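Local coordinates for beta-microseminoprotein (Homo sapiens, PDB 3IX0) that is a secreted seminal plasma protein of the prostate that forms homodimers, interacts with PI16 and probably binds immunoglobulin, at residues Tyr75-Lys80 with Cys87-Trp92. Numbering follows the deposited sequence.
Sequences YIVVEK and CSVSEW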
loop_
_atom_site.group_PDB
_atom_site.type_symbol
_atom_site.label_atom_id
_atom_site.label_comp_id
_atom_site.label_asym_id
_atom_site.label_seq_id
_atom_site.Cartn_x
_atom_site.Cartn_y
_atom_site.Cartn_z
ATOM N N TYR B 75 -2.997 11.752 10.710
ATOM C CA TYR B 75 -3.128 13.187 10.492
ATOM C C TYR B 75 -4.431 13.716 11.053
ATOM O O TYR B 75 -5.431 13.024 11.074
ATOM C CB TYR B 75 -3.161 13.498 9.007
ATOM C CG TYR B 75 -1.839 13.434 8.328
ATOM C CD1 TYR B 75 -1.410 12.258 7.709
ATOM C CD2 TYR B 75 -1.019 14.548 8.275
ATOM C CE1 TYR B 75 -0.188 12.199 7.059
ATOM C CE2 TYR B 75 0.215 14.502 7.623
ATOM C CZ TYR B 75 0.619 13.330 7.027
ATOM O OH TYR B 75 1.828 13.291 6.397
ATOM N N ILE B 76 -4.410 14.968 11.477
ATOM C CA ILE B 76 -5.632 15.722 11.634
ATOM C C ILE B 76 -5.627 16.793 10.547
ATOM O O ILE B 76 -4.574 17.127 9.999
ATOM C CB ILE B 76 -5.749 16.349 13.035
ATOM C CG1 ILE B 76 -4.544 17.241 13.343
ATOM C CG2 ILE B 76 -5.879 15.253 14.090
ATOM C CD1 ILE B 76 -4.808 18.256 14.454
ATOM N N VAL B 77 -6.804 17.290 10.206
ATOM C CA VAL B 77 -6.929 18.332 9.193
ATOM C C VAL B 77 -7.791 19.437 9.765
ATOM O O VAL B 77 -8.956 19.218 10.100
ATOM C CB VAL B 77 -7.563 17.829 7.907
ATOM C CG1 VAL B 77 -7.617 18.949 6.892
ATOM C CG2 VAL B 77 -6.771 16.613 7.362
ATOM N N VAL B 78 -7.201 20.625 9.870
ATOM C CA VAL B 78 -7.749 21.672 10.705
ATOM C C VAL B 78 -7.637 23.042 10.056
ATOM O O VAL B 78 -6.887 23.245 9.108
ATOM C CB VAL B 78 -7.055 21.676 12.078
ATOM C CG1 VAL B 78 -7.346 20.381 12.814
ATOM C CG2 VAL B 78 -5.553 21.846 11.929
ATOM N N GLU B 79 -8.414 23.982 10.568
ATOM C CA GLU B 79 -8.400 25.336 10.049
ATOM C C GLU B 79 -7.080 26.035 10.372
ATOM O O GLU B 79 -6.578 25.955 11.504
ATOM C CB GLU B 79 -9.573 26.122 10.620
ATOM C CG GLU B 79 -10.915 25.711 10.041
ATOM C CD GLU B 79 -12.081 26.533 10.595
ATOM O OE1 GLU B 79 -11.851 27.573 11.260
ATOM O OE2 GLU B 79 -13.235 26.134 10.355
ATOM N N LYS B 80 -6.524 26.706 9.364
ATOM C CA LYS B 80 -5.326 27.521 9.560
ATOM C C LYS B 80 -5.524 28.607 10.623
ATOM O O LYS B 80 -4.671 28.787 11.506
ATOM C CB LYS B 80 -4.856 28.124 8.242
ATOM C CG LYS B 80 -4.326 27.082 7.241
ATOM C CD LYS B 80 -3.894 27.758 5.951
ATOM C CE LYS B 80 -3.344 26.770 4.937
ATOM N NZ LYS B 80 -3.200 27.406 3.588
ATOM N N CYS B 87 -11.590 20.469 9.614
ATOM C CA CYS B 87 -12.124 20.616 8.263
ATOM C C CYS B 87 -12.613 19.266 7.762
ATOM O O CYS B 87 -12.304 18.235 8.361
ATOM C CB CYS B 87 -11.051 21.165 7.328
ATOM S SG CYS B 87 -10.396 22.787 7.867
ATOM N N SER B 88 -13.385 19.268 6.679
ATOM C CA SER B 88 -13.809 18.012 6.088
ATOM C C SER B 88 -12.820 17.563 5.011
ATOM O O SER B 88 -12.272 18.382 4.271
ATOM C CB SER B 88 -15.240 18.105 5.539
ATOM O OG SER B 88 -15.267 18.765 4.286
ATOM N N VAL B 89 -12.591 16.255 4.953
ATOM C CA VAL B 89 -11.660 15.655 4.006
ATOM C C VAL B 89 -12.426 14.787 3.027
ATOM O O VAL B 89 -13.062 13.816 3.414
ATOM C CB VAL B 89 -10.620 14.735 4.691
ATOM C CG1 VAL B 89 -9.749 13.972 3.611
ATOM C CG2 VAL B 89 -9.762 15.512 5.661
ATOM N N SER B 90 -12.324 15.111 1.754
ATOM C CA SER B 90 -13.028 14.356 0.743
ATOM C C SER B 90 -12.225 13.157 0.207
ATOM O O SER B 90 -12.801 12.245 -0.398
ATOM C CB SER B 90 -13.422 15.287 -0.399
ATOM O OG SER B 90 -12.286 15.976 -0.880
ATOM N N GLU B 91 -10.907 13.153 0.415
ATOM C CA GLU B 91 -10.086 12.030 -0.054
ATOM C C GLU B 91 -8.849 11.736 0.789
ATOM O O GLU B 91 -8.009 12.616 1.018
ATOM C CB GLU B 91 -9.675 12.205 -1.526
ATOM C CG GLU B 91 -8.776 11.055 -2.017
ATOM C CD GLU B 91 -8.377 11.133 -3.492
ATOM O OE1 GLU B 91 -8.703 12.122 -4.173
ATOM O OE2 GLU B 91 -7.719 10.187 -3.976
ATOM N N TRP B 92 -8.749 10.486 1.240
ATOM C CA TRP B 92 -7.571 10.001 1.945
ATOM C C TRP B 92 -6.849 8.979 1.083
ATOM O O TRP B 92 -7.458 8.278 0.269
ATOM C CB TRP B 92 -7.942 9.315 3.255
ATOM C CG TRP B 92 -8.621 10.166 4.262
ATOM C CD1 TRP B 92 -9.947 10.502 4.297
ATOM C CD2 TRP B 92 -8.023 10.770 5.412
ATOM N NE1 TRP B 92 -10.204 11.286 5.391
ATOM C CE2 TRP B 92 -9.041 11.466 6.093
ATOM C CE3 TRP B 92 -6.723 10.796 5.925
ATOM C CZ2 TRP B 92 -8.803 12.171 7.265
ATOM C CZ3 TRP B 92 -6.484 11.493 7.087
ATOM C CH2 TRP B 92 -7.521 12.179 7.746
#
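C87 meets V77 at the edge of the antiparallel hairpin of strands 64-69 and 74-79, where a disulfide and one main-chain bond together fasten a returning chain to a β-sheet. C87 N donates to V77 O over 3.0 Å, almost straight at 176°. C87 SG, bonded to C64 SG on the partner strand, lies alongside the backbone just beyond, 3.5 Å from V78 C, with E79 CG next to it. This end is tight. V77 turns both methyls to the task: CG1, anti to the backbone N (chi1 -178°), reaches C87 CB, while CG2 meets V89 CG2 at 3.6 Å, the two side chains crossing at about a right angle and P56 also touching V77. From there the segments diverge, their CA atoms 5.1 Å apart at V78 and C87 but 10.1 Å at Y75 and W92. Here the W92 indole approaches Y75 only loosely, and V89 CG1 of its own segment sits over one face of the ring, offset toward the rim. A classic β-bulge, S90 and E91 opposite G58, precedes W92, whose strand pairs antiparallel with one of the second subunit. At this looser end Y75 O approaches the indole edge near its plane, 4.0 Å from W92 CH2.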